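Local coordinates for protein aldehyde dehydrogenase (Listeria monocytogenes, PDB 3K9D) that probably oxidises aldehyde or oxo groups of its substrates with NAD or NADP as electron acceptor, at residues R51-K56 and I151-R156; E60-G65 and P145-A150; N221-I226 and H373-H378. One frame throughout, in Å; residues are numbered along the deposited sequence.

Interaction 1: R51-K56 and I151-R156; sequences REKLAK and ILETVR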
ATOM      1  N   ARG A  51      23.667  22.101  -4.038  1.00 10.83           N
ATOM      2  CA  ARG A  51      24.068  21.241  -2.902  1.00  9.63           C
ATOM      3  C   ARG A  51      24.660  21.959  -1.671  1.00 18.31           C
ATOM      4  O   ARG A  51      24.270  21.671  -0.542  1.00 16.45           O
ATOM      5  CB  ARG A  51      24.992  20.092  -3.350  1.00 18.05           C
ATOM      6  CG  ARG A  51      26.384  20.493  -3.857  1.00 20.02           C
ATOM      7  CD  ARG A  51      27.029  19.311  -4.565  1.00 22.38           C
ATOM      8  NE  ARG A  51      28.288  19.628  -5.246  1.00 27.91           N
ATOM      9  CZ  ARG A  51      28.389  20.140  -6.471  1.00 25.34           C
ATOM     10  NH1 ARG A  51      27.304  20.449  -7.176  1.00 16.71           N
ATOM     11  NH2 ARG A  51      29.591  20.384  -6.982  1.00 28.02           N
ATOM     12  N   GLU A  52      25.562  22.909  -1.901  1.00 18.30           N
ATOM     13  CA  GLU A  52      26.200  23.653  -0.828  1.00 17.43           C
ATOM     14  C   GLU A  52      25.252  24.668  -0.193  1.00 15.42           C
ATOM     15  O   GLU A  52      25.162  24.745   1.031  1.00 19.94           O
ATOM     16  CB  GLU A  52      27.466  24.345  -1.355  1.00 16.12           C
ATOM     17  CG  GLU A  52      28.533  23.361  -1.849  1.00 28.66           C
ATOM     18  CD  GLU A  52      29.462  22.869  -0.741  1.00 35.20           C
ATOM     19  OE1 GLU A  52      29.347  23.348   0.406  1.00 18.26           O
ATOM     20  OE2 GLU A  52      30.325  22.016  -1.028  1.00 23.24           O
ATOM     21  N   LYS A  53      24.568  25.437  -1.043  1.00 16.86           N
ATOM     22  CA  LYS A  53      23.560  26.415  -0.639  1.00 24.06           C
ATOM     23  C   LYS A  53      22.501  25.864   0.310  1.00 18.46           C
ATOM     24  O   LYS A  53      22.240  26.446   1.365  1.00 15.96           O
ATOM     25  CB  LYS A  53      22.876  27.022  -1.875  1.00 18.57           C
ATOM     26  CG  LYS A  53      21.751  27.973  -1.517  1.00 25.05           C
ATOM     27  CD  LYS A  53      21.320  28.849  -2.669  1.00 31.93           C
ATOM     28  CE  LYS A  53      20.478  29.993  -2.150  1.00 31.54           C
ATOM     29  NZ  LYS A  53      19.755  30.691  -3.244  1.00 35.56           N
ATOM     30  N   LEU A  54      21.908  24.741  -0.086  1.00 16.31           N
ATOM     31  CA  LEU A  54      20.798  24.136   0.638  1.00 19.60           C
ATOM     32  C   LEU A  54      21.245  23.438   1.917  1.00  8.37           C
ATOM     33  O   LEU A  54      20.583  23.564   2.947  1.00 19.63           O
ATOM     34  CB  LEU A  54      20.042  23.174  -0.280  1.00 14.99           C
ATOM     35  CG  LEU A  54      19.390  23.863  -1.483  1.00 15.39           C
ATOM     36  CD1 LEU A  54      18.825  22.823  -2.438  1.00 16.99           C
ATOM     37  CD2 LEU A  54      18.310  24.877  -1.016  1.00 13.97           C
ATOM     38  N   ALA A  55      22.370  22.717   1.848  1.00 15.97           N
ATOM     39  CA  ALA A  55      23.015  22.132   3.040  1.00  8.79           C
ATOM     40  C   ALA A  55      23.309  23.184   4.108  1.00 16.47           C
ATOM     41  O   ALA A  55      22.992  22.967   5.273  1.00 12.91           O
ATOM     42  CB  ALA A  55      24.302  21.416   2.660  1.00  9.67           C
ATOM     43  N   LYS A  56      23.898  24.321   3.708  1.00 17.41           N
ATOM     44  CA  LYS A  56      24.184  25.414   4.660  1.00 16.15           C
ATOM     45  C   LYS A  56      22.919  26.036   5.247  1.00 16.31           C
ATOM     46  O   LYS A  56      22.872  26.274   6.447  1.00 15.12           O
ATOM     47  CB  LYS A  56      25.084  26.506   4.055  1.00 16.28           C
ATOM     48  CG  LYS A  56      25.687  27.501   5.077  1.00 27.76           C
ATOM     49  CD  LYS A  56      26.238  26.807   6.339  1.00 28.25           C
ATOM     50  CE  LYS A  56      27.090  27.737   7.167  1.00 24.19           C
ATOM     51  NZ  LYS A  56      26.918  27.542   8.626  1.00 31.13           N
ATOM     52  N   ILE A 151      13.535  24.458   3.118  1.00 21.71           N
ATOM     53  CA  ILE A 151      12.624  23.629   2.327  1.00 16.91           C
ATOM     54  C   ILE A 151      12.010  24.450   1.203  1.00 11.77           C
ATOM     55  O   ILE A 151      12.070  24.036   0.061  1.00 13.14           O
ATOM     56  CB  ILE A 151      11.539  22.946   3.186  1.00 13.52           C
ATOM     57  CG1 ILE A 151      12.183  21.934   4.148  1.00 17.81           C
ATOM     58  CG2 ILE A 151      10.575  22.167   2.320  1.00 13.08           C
ATOM     59  CD1 ILE A 151      11.300  21.561   5.294  1.00 13.54           C
ATOM     60  N   LEU A 152      11.465  25.614   1.549  1.00 13.94           N
ATOM     61  CA  LEU A 152      10.894  26.552   0.590  1.00 16.15           C
ATOM     62  C   LEU A 152      11.870  26.915  -0.506  1.00 19.20           C
ATOM     63  O   LEU A 152      11.491  26.923  -1.670  1.00 14.53           O
ATOM     64  CB  LEU A 152      10.382  27.822   1.286  1.00 20.10           C
ATOM     65  CG  LEU A 152       9.032  27.796   2.008  1.00 11.47           C
ATOM     66  CD1 LEU A 152       8.748  29.164   2.586  1.00 18.10           C
ATOM     67  CD2 LEU A 152       7.929  27.383   1.035  1.00 16.48           C
ATOM     68  N   GLU A 153      13.127  27.175  -0.137  1.00 18.35           N
ATOM     69  CA  GLU A 153      14.163  27.513  -1.122  1.00 20.96           C
ATOM     70  C   GLU A 153      14.589  26.339  -2.014  1.00 12.89           C
ATOM     71  O   GLU A 153      14.809  26.540  -3.204  1.00 17.96           O
ATOM     72  CB  GLU A 153      15.363  28.221  -0.464  1.00 19.69           C
ATOM     73  CG  GLU A 153      16.542  28.525  -1.398  1.00 16.98           C
ATOM     74  CD  GLU A 153      16.251  29.617  -2.431  1.00 25.97           C
ATOM     75  OE1 GLU A 153      15.124  30.143  -2.482  1.00 16.65           O
ATOM     76  OE2 GLU A 153      17.167  29.949  -3.198  1.00 20.66           O
ATOM     77  N   THR A 154      14.666  25.130  -1.454  1.00 14.79           N
ATOM     78  CA  THR A 154      14.799  23.878  -2.241  1.00 14.93           C
ATOM     79  C   THR A 154      13.653  23.716  -3.244  1.00 24.03           C
ATOM     80  O   THR A 154      13.879  23.397  -4.417  1.00 16.67           O
ATOM     81  CB  THR A 154      14.790  22.615  -1.339  1.00 21.60           C
ATOM     82  OG1 THR A 154      15.676  22.800  -0.233  1.00 16.25           O
ATOM     83  CG2 THR A 154      15.202  21.367  -2.120  1.00 15.92           C
ATOM     84  N   VAL A 155      12.427  23.933  -2.764  1.00 21.00           N
ATOM     85  CA  VAL A 155      11.247  23.863  -3.610  1.00 17.18           C
ATOM     86  C   VAL A 155      11.302  24.928  -4.703  1.00 15.08           C
ATOM     87  O   VAL A 155      11.101  24.609  -5.872  1.00 20.89           O
ATOM     88  CB  VAL A 155       9.926  23.944  -2.789  1.00 17.50           C
ATOM     89  CG1 VAL A 155       8.711  24.182  -3.714  1.00 19.48           C
ATOM     90  CG2 VAL A 155       9.744  22.679  -1.980  1.00 15.60           C
ATOM     91  N   ARG A 156      11.614  26.168  -4.329  1.00 21.12           N
ATOM     92  CA  ARG A 156      11.752  27.263  -5.300  1.00 11.79           C
ATOM     93  C   ARG A 156      12.753  26.935  -6.417  1.00 14.40           C
ATOM     94  O   ARG A 156      12.454  27.135  -7.604  1.00 18.21           O
ATOM     95  CB  ARG A 156      12.167  28.556  -4.593  1.00 14.02           C
ATOM     96  CG  ARG A 156      11.970  29.822  -5.452  1.00 25.79           C
ATOM     97  CD  ARG A 156      12.744  31.007  -4.913  1.00 19.34           C
ATOM     98  NE  ARG A 156      14.196  30.796  -4.948  1.00 22.56           N
ATOM     99  CZ  ARG A 156      14.985  31.067  -5.984  1.00 20.19           C
ATOM    100  NH1 ARG A 156      14.476  31.574  -7.107  1.00 31.95           N
ATOM    101  NH2 ARG A 156      16.292  30.839  -5.900  1.00 20.81           N
TER
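Lys53 and Leu54 on helix 51-62 meet Glu153, Thr154 and Arg156 on helix 148-164, an almost antiparallel helix pair (158°) whose second member is the helix of a beta-alpha-beta crossover between the parallel strands 138-143 and 172-174. The axes approach to 10.0 Å, and side chains rather than backbones bridge the gap. On the outer side lies a three-residue salt-bridge network. Lys53 leaves its helix with CG anti to the backbone N (chi1 176°) and stays extended beyond CG; its side chain and that of Glu153 cross at about a right angle, with Lys53 NZ 2.7 Å from Glu153 OE2. The Glu153 chain bends at chi2 (70°), and its carboxylate is held from its own helix by Arg156. That guanidinium grips side-on, with Arg156 NE 2.7 Å from Glu153 OE1 and Arg156 NH2 3.0 Å from Glu153 OE2. Both acceptors lie near the guanidinium plane and are met on their syn sides, whereas Lys53 takes the anti side of OE2; NZ and NH2 also come from opposite faces of the carboxylate plane. The remaining arm, Arg156 NH1, pairs with Glu160. Inward, Leu54 spreads its two methyls over Thr154: Leu54 CD2 lies 3.4 Å from Thr154 OG1, and Leu54 CD1 lies 3.9 Å from Thr154 CG2. The hydroxyl is engaged by Ala150 O one turn back, and Thr122 of helix 121-134 touches both Leu54 and Thr154. Two cations thus share one oxygen, with Lys53 NZ and Arg156 NH2 only 4.4 Å apart; the intervening carboxylate probably offsets their repulsion, and this crowding of positive charge would favour an ionised Glu153.

Interaction 2: E60-G65 and P145-A150; sequences EETGFG and PNALKA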
ATOM      1  N   GLU A  60      22.103  25.932   9.240  1.00 18.96           N
ATOM      2  CA  GLU A  60      21.911  27.174   9.986  1.00 23.31           C
ATOM      3  C   GLU A  60      20.514  27.272  10.618  1.00 19.48           C
ATOM      4  O   GLU A  60      20.369  27.726  11.756  1.00 20.24           O
ATOM      5  CB  GLU A  60      22.144  28.401   9.093  1.00 24.78           C
ATOM      6  CG  GLU A  60      23.579  28.634   8.601  1.00 31.49           C
ATOM      7  CD  GLU A  60      23.659  29.709   7.504  1.00 38.89           C
ATOM      8  OE1 GLU A  60      22.603  30.072   6.938  1.00 51.61           O
ATOM      9  OE2 GLU A  60      24.778  30.188   7.206  1.00 45.64           O
ATOM     10  N   GLU A  61      19.488  26.879   9.866  1.00 17.48           N
ATOM     11  CA  GLU A  61      18.108  27.004  10.338  1.00 18.42           C
ATOM     12  C   GLU A  61      17.775  26.027  11.461  1.00 22.22           C
ATOM     13  O   GLU A  61      17.253  26.430  12.492  1.00 20.09           O
ATOM     14  CB  GLU A  61      17.115  26.806   9.196  1.00 22.66           C
ATOM     15  CG  GLU A  61      15.738  27.415   9.478  1.00 20.11           C
ATOM     16  CD  GLU A  61      14.797  27.246   8.311  1.00 23.49           C
ATOM     17  OE1 GLU A  61      15.227  26.668   7.291  1.00 18.72           O
ATOM     18  OE2 GLU A  61      13.632  27.685   8.423  1.00 24.99           O
ATOM     19  N   THR A  62      18.078  24.750  11.251  1.00 16.24           N
ATOM     20  CA  THR A  62      17.688  23.698  12.205  1.00 21.82           C
ATOM     21  C   THR A  62      18.651  23.609  13.384  1.00 21.45           C
ATOM     22  O   THR A  62      18.265  23.225  14.495  1.00 23.52           O
ATOM     23  CB  THR A  62      17.612  22.298  11.545  1.00 21.71           C
ATOM     24  OG1 THR A  62      18.903  21.924  11.025  1.00 22.77           O
ATOM     25  CG2 THR A  62      16.578  22.270  10.416  1.00 19.84           C
ATOM     26  N   GLY A  63      19.912  23.942  13.127  1.00 18.54           N
ATOM     27  CA  GLY A  63      20.989  23.705  14.084  1.00 16.00           C
ATOM     28  C   GLY A  63      21.493  22.272  14.111  1.00 20.40           C
ATOM     29  O   GLY A  63      22.387  21.947  14.901  1.00 27.58           O
ATOM     30  N   PHE A  64      20.929  21.406  13.267  1.00 24.88           N
ATOM     31  CA  PHE A  64      21.333  19.997  13.237  1.00 23.21           C
ATOM     32  C   PHE A  64      22.498  19.794  12.287  1.00 21.96           C
ATOM     33  O   PHE A  64      22.651  20.517  11.302  1.00 21.24           O
ATOM     34  CB  PHE A  64      20.215  19.031  12.775  1.00 22.48           C
ATOM     35  CG  PHE A  64      18.922  19.111  13.556  1.00 25.38           C
ATOM     36  CD1 PHE A  64      18.867  19.624  14.846  1.00 15.56           C
ATOM     37  CD2 PHE A  64      17.752  18.619  12.986  1.00 25.69           C
ATOM     38  CE1 PHE A  64      17.663  19.690  15.540  1.00 27.89           C
ATOM     39  CE2 PHE A  64      16.542  18.670  13.671  1.00 22.43           C
ATOM     40  CZ  PHE A  64      16.493  19.205  14.948  1.00 27.08           C
ATOM     41  N   GLY A  65      23.290  18.780  12.604  1.00 21.84           N
ATOM     42  CA  GLY A  65      24.217  18.166  11.678  1.00 21.87           C
ATOM     43  C   GLY A  65      25.509  18.876  11.355  1.00 18.19           C
ATOM     44  O   GLY A  65      25.939  19.789  12.061  1.00 19.95           O
ATOM     45  N   PRO A 145       8.379  23.090  10.624  1.00 20.95           N
ATOM     46  CA  PRO A 145       8.505  24.537  10.840  1.00 10.81           C
ATOM     47  C   PRO A 145       9.926  25.004  11.173  1.00 19.96           C
ATOM     48  O   PRO A 145      10.276  26.149  10.876  1.00 21.58           O
ATOM     49  CB  PRO A 145       7.550  24.811  12.014  1.00 27.39           C
ATOM     50  CG  PRO A 145       7.347  23.503  12.675  1.00 20.58           C
ATOM     51  CD  PRO A 145       7.439  22.480  11.585  1.00 18.47           C
ATOM     52  N   ASN A 146      10.742  24.104  11.727  1.00 22.70           N
ATOM     53  CA  ASN A 146      12.150  24.389  12.017  1.00 29.11           C
ATOM     54  C   ASN A 146      13.077  24.352  10.804  1.00 21.12           C
ATOM     55  O   ASN A 146      14.263  24.667  10.916  1.00 21.31           O
ATOM     56  CB  ASN A 146      12.659  23.469  13.127  1.00 16.59           C
ATOM     57  CG  ASN A 146      11.991  23.752  14.451  1.00 25.76           C
ATOM     58  OD1 ASN A 146      11.426  24.831  14.654  1.00 34.34           O
ATOM     59  ND2 ASN A 146      12.052  22.795  15.361  1.00 18.36           N
ATOM     60  N   ALA A 147      12.532  23.981   9.650  1.00 19.39           N
ATOM     61  CA  ALA A 147      13.302  23.937   8.411  1.00 16.41           C
ATOM     62  C   ALA A 147      12.574  24.636   7.264  1.00 13.86           C
ATOM     63  O   ALA A 147      12.877  24.379   6.101  1.00 16.72           O
ATOM     64  CB  ALA A 147      13.628  22.493   8.041  1.00 16.84           C
ATOM     65  N   LEU A 148      11.635  25.524   7.597  1.00 17.09           N
ATOM     66  CA  LEU A 148      10.736  26.143   6.611  1.00 16.39           C
ATOM     67  C   LEU A 148      11.479  26.815   5.454  1.00 19.95           C
ATOM     68  O   LEU A 148      11.236  26.488   4.293  1.00 20.41           O
ATOM     69  CB  LEU A 148       9.778  27.135   7.289  1.00 22.07           C
ATOM     70  CG  LEU A 148       8.788  27.937   6.424  1.00 20.19           C
ATOM     71  CD1 LEU A 148       7.800  27.014   5.739  1.00 18.57           C
ATOM     72  CD2 LEU A 148       8.036  28.954   7.267  1.00 19.11           C
ATOM     73  N   LYS A 149      12.404  27.713   5.792  1.00 16.77           N
ATOM     74  CA  LYS A 149      13.136  28.516   4.820  1.00 17.90           C
ATOM     75  C   LYS A 149      13.973  27.691   3.832  1.00 12.71           C
ATOM     76  O   LYS A 149      13.954  27.952   2.627  1.00 14.98           O
ATOM     77  CB  LYS A 149      14.007  29.540   5.552  1.00 18.01           C
ATOM     78  CG  LYS A 149      13.243  30.784   6.025  1.00 20.58           C
ATOM     79  CD  LYS A 149      13.991  31.468   7.167  1.00 28.09           C
ATOM     80  CE  LYS A 149      13.863  32.978   7.110  1.00 35.02           C
ATOM     81  NZ  LYS A 149      14.633  33.603   8.223  1.00 36.40           N
ATOM     82  N   ALA A 150      14.677  26.698   4.355  1.00 14.06           N
ATOM     83  CA  ALA A 150      15.514  25.797   3.562  1.00 15.59           C
ATOM     84  C   ALA A 150      14.684  24.921   2.623  1.00 17.63           C
ATOM     85  O   ALA A 150      15.067  24.685   1.470  1.00 15.72           O
ATOM     86  CB  ALA A 150      16.373  24.930   4.493  1.00 16.94           C
TER
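Glu61, near the C-terminal end of helix 51-62, presents its carboxylate to the first turn of helix 148-164, where Ala147 is the N-cap residue. Two hydrogen bonds carry this polar contact, one to each oxygen: Lys149 N gives to Glu61 OE2 at 2.9 Å, and Ala150 N to Glu61 OE1 at 3.0 Å. Both amides come from the syn side. The side chain reaches them because CG is anti to the backbone N (chi1 -159°) and the chain runs on extended. Leu148 N is also near OE2 (3.1 Å), but at an angle too poor for a bond. The carboxylate therefore satisfies first-turn amides from outside the helix, and the helix N terminus would be expected to stabilise its negative charge. Van der Waals contacts surround these bonds. Lys149 CB packs 3.4 Å from Glu61 OE2, although the lysine side chain then leads away. Thr62 CG2 lies 3.8 Å from Ala147 CB, and it also meets Asn146 O at 3.4 Å. That carbonyl is buried against carbon atoms, Glu61 CG among them, and has no polar partner in the model. A third kind of interaction shapes the end of helix 51-62 itself: Thr62 OG1 accepts from Phe64 N at 3.1 Å, an ST turn, while also bonding to Ala58 O, and Thr62 CB lies above one face of the Phe64 ring, offset toward the rim. Gly63, with positive phi, lets the chain leave the helix here. The contact sits beside helix 121-134, whose Pro121 and Thr122 touch Ala147 and Ala150, respectively. Beyond the turn, Gly63 O bonds to Lys305 NZ and Gly65 makes backbone hydrogen bonds with Gly304, tying the exit of helix 51-62 to the segment before helix 307-313.

Interaction 3: N221-I226 and H373-H378; sequences NGPAFI and HTLIIH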
ATOM      1  N   ASN A 221      15.956   1.922  15.100  1.00 14.79           N
ATOM      2  CA  ASN A 221      16.601   1.611  16.375  1.00 18.27           C
ATOM      3  C   ASN A 221      17.589   0.455  16.209  1.00 17.96           C
ATOM      4  O   ASN A 221      17.697  -0.414  17.061  1.00 17.85           O
ATOM      5  CB  ASN A 221      15.531   1.330  17.434  1.00 16.59           C
ATOM      6  CG  ASN A 221      16.088   1.267  18.843  1.00 22.30           C
ATOM      7  OD1 ASN A 221      17.065   1.945  19.185  1.00 18.10           O
ATOM      8  ND2 ASN A 221      15.470   0.443  19.668  1.00 19.33           N
ATOM      9  N   GLY A 222      18.335   0.485  15.101  1.00 16.18           N
ATOM     10  CA  GLY A 222      19.047  -0.690  14.636  1.00 19.88           C
ATOM     11  C   GLY A 222      20.252  -1.088  15.459  1.00 21.17           C
ATOM     12  O   GLY A 222      21.170  -0.283  15.613  1.00 18.36           O
ATOM     13  N   PRO A 223      20.244  -2.325  16.008  1.00 17.83           N
ATOM     14  CA  PRO A 223      21.474  -2.891  16.582  1.00 19.76           C
ATOM     15  C   PRO A 223      22.522  -3.165  15.508  1.00 20.33           C
ATOM     16  O   PRO A 223      22.168  -3.458  14.346  1.00 17.28           O
ATOM     17  CB  PRO A 223      21.006  -4.223  17.204  1.00 14.69           C
ATOM     18  CG  PRO A 223      19.517  -4.098  17.332  1.00 15.88           C
ATOM     19  CD  PRO A 223      19.108  -3.256  16.143  1.00 15.09           C
ATOM     20  N   ALA A 224      23.797  -3.055  15.885  1.00 17.76           N
ATOM     21  CA  ALA A 224      24.911  -3.499  15.026  1.00 17.08           C
ATOM     22  C   ALA A 224      25.638  -4.630  15.721  1.00 16.70           C
ATOM     23  O   ALA A 224      26.354  -4.406  16.690  1.00 17.64           O
ATOM     24  CB  ALA A 224      25.874  -2.359  14.741  1.00 19.42           C
ATOM     25  N   PHE A 225      25.443  -5.846  15.222  1.00 19.76           N
ATOM     26  CA  PHE A 225      26.065  -7.040  15.803  1.00 15.37           C
ATOM     27  C   PHE A 225      27.426  -7.289  15.120  1.00 19.63           C
ATOM     28  O   PHE A 225      27.506  -7.689  13.959  1.00 17.27           O
ATOM     29  CB  PHE A 225      25.103  -8.251  15.707  1.00 14.97           C
ATOM     30  CG  PHE A 225      25.683  -9.573  16.185  1.00 15.73           C
ATOM     31  CD1 PHE A 225      26.567  -9.640  17.252  1.00 15.10           C
ATOM     32  CD2 PHE A 225      25.312 -10.757  15.560  1.00 10.33           C
ATOM     33  CE1 PHE A 225      27.096 -10.854  17.661  1.00 21.41           C
ATOM     34  CE2 PHE A 225      25.821 -11.983  15.971  1.00 23.14           C
ATOM     35  CZ  PHE A 225      26.724 -12.028  17.023  1.00 20.20           C
ATOM     36  N   ILE A 226      28.501  -6.999  15.846  1.00 20.62           N
ATOM     37  CA  ILE A 226      29.824  -7.350  15.354  1.00 16.22           C
ATOM     38  C   ILE A 226      30.031  -8.781  15.814  1.00 16.33           C
ATOM     39  O   ILE A 226      30.353  -9.031  16.981  1.00 17.55           O
ATOM     40  CB  ILE A 226      30.936  -6.450  15.929  1.00 15.81           C
ATOM     41  CG1 ILE A 226      30.626  -4.969  15.714  1.00 15.47           C
ATOM     42  CG2 ILE A 226      32.279  -6.834  15.335  1.00 12.26           C
ATOM     43  CD1 ILE A 226      31.664  -4.020  16.380  1.00 17.69           C
ATOM     44  N   HIS A 373      12.383  -1.559  10.713  1.00 19.14           N
ATOM     45  CA  HIS A 373      13.338  -0.641  10.102  1.00 15.21           C
ATOM     46  C   HIS A 373      14.641  -1.365   9.698  1.00 23.35           C
ATOM     47  O   HIS A 373      14.663  -2.098   8.706  1.00 19.66           O
ATOM     48  CB  HIS A 373      13.598   0.602  10.977  1.00 20.57           C
ATOM     49  CG  HIS A 373      13.988   1.828  10.191  1.00 22.99           C
ATOM     50  ND1 HIS A 373      14.942   1.807   9.197  1.00 23.53           N
ATOM     51  CD2 HIS A 373      13.554   3.108  10.259  1.00 24.86           C
ATOM     52  CE1 HIS A 373      15.059   3.011   8.667  1.00 19.32           C
ATOM     53  NE2 HIS A 373      14.229   3.823   9.295  1.00 24.80           N
ATOM     54  N   THR A 374      15.705  -1.166  10.477  1.00 23.00           N
ATOM     55  CA  THR A 374      17.066  -1.604  10.119  1.00 17.70           C
ATOM     56  C   THR A 374      17.731  -2.391  11.265  1.00 16.04           C
ATOM     57  O   THR A 374      17.454  -2.135  12.432  1.00 16.11           O
ATOM     58  CB  THR A 374      17.961  -0.372   9.795  1.00 22.20           C
ATOM     59  OG1 THR A 374      17.292   0.490   8.878  1.00 22.78           O
ATOM     60  CG2 THR A 374      19.272  -0.785   9.165  1.00 24.75           C
ATOM     61  N   LEU A 375      18.565  -3.367  10.905  1.00  9.38           N
ATOM     62  CA  LEU A 375      19.541  -3.994  11.789  1.00 19.12           C
ATOM     63  C   LEU A 375      20.817  -4.154  10.948  1.00 21.89           C
ATOM     64  O   LEU A 375      20.745  -4.343   9.742  1.00 14.85           O
ATOM     65  CB  LEU A 375      19.038  -5.353  12.322  1.00 13.59           C
ATOM     66  CG  LEU A 375      19.973  -6.200  13.205  1.00 13.61           C
ATOM     67  CD1 LEU A 375      19.240  -6.929  14.275  1.00 11.77           C
ATOM     68  CD2 LEU A 375      20.772  -7.203  12.375  1.00 18.69           C
ATOM     69  N   ILE A 376      21.977  -4.043  11.588  1.00 17.30           N
ATOM     70  CA  ILE A 376      23.267  -4.126  10.900  1.00 18.62           C
ATOM     71  C   ILE A 376      24.038  -5.315  11.488  1.00 16.33           C
ATOM     72  O   ILE A 376      23.968  -5.575  12.676  1.00 15.55           O
ATOM     73  CB  ILE A 376      24.083  -2.795  11.023  1.00 19.85           C
ATOM     74  CG1 ILE A 376      23.253  -1.570  10.610  1.00 19.19           C
ATOM     75  CG2 ILE A 376      25.386  -2.861  10.200  1.00 23.86           C
ATOM     76  CD1 ILE A 376      22.559  -0.834  11.774  1.00 23.70           C
ATOM     77  N   ILE A 377      24.708  -6.090  10.637  1.00 16.54           N
ATOM     78  CA  ILE A 377      25.542  -7.177  11.106  1.00 14.31           C
ATOM     79  C   ILE A 377      26.902  -7.137  10.394  1.00 18.11           C
ATOM     80  O   ILE A 377      26.984  -6.904   9.179  1.00 16.02           O
ATOM     81  CB  ILE A 377      24.866  -8.580  10.904  1.00 18.34           C
ATOM     82  CG1 ILE A 377      25.690  -9.682  11.608  1.00 16.73           C
ATOM     83  CG2 ILE A 377      24.646  -8.878   9.428  1.00 11.65           C
ATOM     84  CD1 ILE A 377      25.110 -11.108  11.539  1.00 17.90           C
ATOM     85  N   HIS A 378      27.959  -7.351  11.172  1.00 15.89           N
ATOM     86  CA  HIS A 378      29.300  -7.477  10.642  1.00 15.21           C
ATOM     87  C   HIS A 378      29.738  -8.878  10.934  1.00 18.69           C
ATOM     88  O   HIS A 378      29.787  -9.298  12.092  1.00 19.27           O
ATOM     89  CB  HIS A 378      30.245  -6.441  11.266  1.00 10.90           C
ATOM     90  CG  HIS A 378      29.802  -5.028  11.051  1.00 13.84           C
ATOM     91  ND1 HIS A 378      30.239  -4.257   9.995  1.00 14.99           N
ATOM     92  CD2 HIS A 378      28.952  -4.246  11.760  1.00  9.25           C
ATOM     93  CE1 HIS A 378      29.677  -3.064  10.064  1.00 13.58           C
ATOM     94  NE2 HIS A 378      28.878  -3.038  11.117  1.00 12.79           N
TER
HETATM   95  O   HOH W   1      15.377  -0.386  13.693  1.00  7.62           O
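Ala224 to Ile226 pair in parallel with Ile376 to His378, joining neighbouring strands inside the seven-stranded parallel sheet. Three backbone hydrogen bonds carry the ladder. Ile376 N gives to Pro223 O at 2.8 Å, nearly straight at 171°; Phe225 N gives to Ile376 O at 3.0 Å, and His378 N to Phe225 O at 2.8 Å. Phe225 thus spends both its N-H and its carbonyl on strand 374-378, whereas Ala224 makes backbone hydrogen bonds with Ser256 and Val258, and Ile226 with Val258, of strand 256-260 on the other flank. Weaker CA-H...O contacts fill in, such as Ala224 CA to Ile376 O at 3.3 Å. Before the ladder begins, a water bridges the two segments, accepting from Asn221 N at 2.8 Å and donating to Thr374 O at 3.0 Å; Pro223 has no N-H to offer that carbonyl. Asn221 ND2 is satisfied by Ser339 O and Glu369 O. On one face Phe225 CG and Ile377 CG1 both stand anti to the backbone N (chi1 176° and -171°), and the side chains lie side by side, with Phe225 CD2 4.0 Å from Ile377 CD1; Phe388 meets the phenylalanine ring. The opposite face brings Ala224 CB within 4.1 Å of Ile376 CB. Every touching residue is buried, and the interstrand bonds satisfy backbone groups costly to bury; the side chains that meet are largely apolar.

Interactions 1 and 2 hold the same two elements, helix 51-62 and helix 148-164, at successive places: their centres are 10 Å apart, interaction 2 is nested within the chain loop closed by interaction 1, and Leu54 CD2 touches Ala150 O at 4.1 Å. Both are partly exposed and rely on a glutamate, paired with charged side chains in interaction 1 and with backbone amides at a helix start in interaction 2. Interaction 3 lies about 29 to 32 Å from them, centre to centre, within the parallel sheet that contains strands 223-226 and 374-378. Fully buried, it uses no side-chain charge; regular backbone bonding and apolar contacts join its strands instead.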